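Local coordinates for protein putative glucoamylase (Bacteroides fragilis NCTC 9343, PDB 3EU8) that is a putative glucoamylase, probably an exported hydrolase that releases glucose from alpha-linked glucans, although its activity has not been established, at residues D309-T314 / V346-Q351. Sequence-based numbering, arbitrary orientation.
With EDO (1,2-ethanediol), chain P; EDO (1,2-ethanediol), chain B; EDO (1,2-ethanediol), chain N.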
# COMPACT_ATOMS: atom_id res chain seq x y z
N ASP A 309 -17.19 2.17 -16.42
CA ASP A 309 -16.49 0.89 -16.47
C ASP A 309 -14.99 1.07 -16.54
O ASP A 309 -14.27 0.09 -16.64
CB ASP A 309 -16.97 0.09 -17.69
CG ASP A 309 -18.47 -0.18 -17.63
OD1 ASP A 309 -19.01 -0.34 -16.50
OD2 ASP A 309 -19.12 -0.20 -18.70
N CYS A 310 -14.53 2.32 -16.52
CA CYS A 310 -13.10 2.59 -16.67
C CYS A 310 -12.75 3.91 -16.00
O CYS A 310 -12.93 4.96 -16.59
CB CYS A 310 -12.70 2.60 -18.14
SG CYS A 310 -10.95 2.49 -18.36
N TRP A 311 -12.29 3.82 -14.75
CA TRP A 311 -11.94 4.95 -13.93
C TRP A 311 -10.85 4.50 -12.97
O TRP A 311 -10.55 3.30 -12.85
CB TRP A 311 -13.17 5.52 -13.13
CG TRP A 311 -13.91 4.50 -12.28
CD1 TRP A 311 -14.95 3.73 -12.69
CD2 TRP A 311 -13.69 4.17 -10.88
NE1 TRP A 311 -15.36 2.90 -11.68
CE2 TRP A 311 -14.60 3.13 -10.56
CE3 TRP A 311 -12.76 4.59 -9.90
CZ2 TRP A 311 -14.65 2.55 -9.27
CZ3 TRP A 311 -12.80 4.01 -8.64
CH2 TRP A 311 -13.76 3.00 -8.33
N GLY A 312 -10.24 5.47 -12.32
CA GLY A 312 -9.25 5.20 -11.29
C GLY A 312 -7.96 5.93 -11.55
O GLY A 312 -7.12 5.46 -12.30
N LEU A 313 -7.81 7.09 -10.90
CA LEU A 313 -6.63 7.92 -11.02
C LEU A 313 -5.82 7.92 -9.72
O LEU A 313 -6.32 8.21 -8.63
CB LEU A 313 -7.02 9.34 -11.43
CG LEU A 313 -7.87 9.50 -12.71
CD1 LEU A 313 -8.36 10.96 -12.86
CD2 LEU A 313 -7.15 9.02 -13.95
N THR A 314 -4.54 7.58 -9.87
CA THR A 314 -3.61 7.54 -8.75
C THR A 314 -2.16 7.71 -9.25
O THR A 314 -1.90 7.78 -10.46
CB THR A 314 -3.80 6.22 -7.97
OG1 THR A 314 -3.17 6.36 -6.69
CG2 THR A 314 -3.20 5.00 -8.75
N VAL A 346 -12.97 -3.07 -1.72
CA VAL A 346 -13.51 -3.13 -0.37
C VAL A 346 -14.58 -2.02 -0.09
O VAL A 346 -15.51 -2.21 0.66
CB VAL A 346 -12.38 -3.06 0.72
CG1 VAL A 346 -11.48 -4.28 0.68
CG2 VAL A 346 -11.52 -1.76 0.58
N TYR A 347 -14.39 -0.86 -0.70
CA TYR A 347 -15.25 0.29 -0.50
C TYR A 347 -16.41 0.34 -1.50
O TYR A 347 -17.50 0.67 -1.14
CB TYR A 347 -14.43 1.57 -0.67
CG TYR A 347 -13.28 1.68 0.29
CD1 TYR A 347 -13.48 1.64 1.68
CD2 TYR A 347 -11.97 1.79 -0.18
CE1 TYR A 347 -12.37 1.73 2.58
CE2 TYR A 347 -10.89 1.88 0.69
CZ TYR A 347 -11.07 1.87 2.06
OH TYR A 347 -9.94 1.95 2.89
N THR A 348 -16.13 0.06 -2.77
CA THR A 348 -17.09 0.16 -3.86
C THR A 348 -17.06 -1.13 -4.69
O THR A 348 -16.66 -1.10 -5.85
CB THR A 348 -16.69 1.34 -4.77
OG1 THR A 348 -15.30 1.24 -5.11
CG2 THR A 348 -16.91 2.65 -4.09
N PRO A 349 -17.46 -2.28 -4.11
CA PRO A 349 -17.30 -3.59 -4.81
C PRO A 349 -17.90 -3.71 -6.20
O PRO A 349 -17.21 -4.13 -7.14
CB PRO A 349 -17.96 -4.61 -3.87
CG PRO A 349 -18.24 -3.89 -2.58
CD PRO A 349 -18.08 -2.42 -2.78
N ASP A 350 -19.18 -3.35 -6.35
CA ASP A 350 -19.84 -3.40 -7.67
C ASP A 350 -19.07 -2.62 -8.71
O ASP A 350 -18.78 -3.12 -9.80
CB ASP A 350 -21.24 -2.79 -7.63
CG ASP A 350 -22.23 -3.58 -6.78
OD1 ASP A 350 -21.89 -4.67 -6.28
OD2 ASP A 350 -23.36 -3.06 -6.65
N GLN A 351 -18.72 -1.39 -8.36
CA GLN A 351 -18.04 -0.47 -9.27
C GLN A 351 -16.60 -0.89 -9.60
O GLN A 351 -16.15 -0.76 -10.74
CB GLN A 351 -18.05 0.95 -8.70
CG GLN A 351 -19.43 1.53 -8.55
CD GLN A 351 -20.12 1.16 -7.26
OE1 GLN A 351 -19.56 0.55 -6.36
NE2 GLN A 351 -21.36 1.57 -7.15
C1 EDO P . -16.34 3.44 -21.53
O1 EDO P . -16.19 2.40 -22.50
C2 EDO P . -15.98 2.88 -20.17
O2 EDO P . -16.97 3.25 -19.21
C1 EDO B . -19.43 -2.66 1.30
O1 EDO B . -18.31 -3.32 0.70
C2 EDO B . -20.19 -1.83 0.27
O2 EDO B . -20.68 -0.65 0.88
C1 EDO N . -15.44 -5.82 2.65
O1 EDO N . -15.91 -4.89 1.68
C2 EDO N . -16.36 -5.75 3.85
O2 EDO N . -16.79 -4.40 4.00
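A single side chain, the indole of Trp311, makes the whole bridge from the 309-314 loop to the first turn of helix 349-361, and it arrives edge first. The far rim of its six-membered ring meets Gln351 and Thr348 near the ring plane: CZ2 of Trp311 lies 3.8 Å from CB of Gln351, and CH2 of Trp311 lies 4.0 Å from OG1 of Thr348. With chi1 at 54°, CG of Trp311 stands between its own backbone N and carbonyl carbon, which directs the indole toward the helix start, and chi2 of -89° sets the turn of its plane; the length and flatness of the indole suit a residue that must reach from loop to helix. Val355, one turn after Gln351, and Cys296 of helix 281-298 also touch the indole, so it packs against both helices.

Gln351 offers its aliphatic root to the ring, while the bend at chi2 carries the polar end away. Thr348 occupies the N-cap position, yet its hydroxyl does not cap: OG1 of Thr348 makes a hydrogen bond to the backbone O of Ser344, so this buried hydroxyl is satisfied where it borders the indole rim. Pro349 suits the first turn because its ring fixes phi and it has no amide hydrogen to be satisfied there. Next in the chain after Trp311, Gly312 has a phi of 127°, a backbone shape in which any side chain would collide with the carbonyl oxygen of Trp311, which accounts for glycine.

The contact thus joins the loop between helix 281-298 and strand 317-318 to the N-terminal end of helix 349-361, within the putative glucoamylase family region. NE1 of Trp311 is 3.9 Å from O of Gln351, too long for a hydrogen bond, and none links the two segments, so their direct contact is probably van der Waals and hydrophobic in nature.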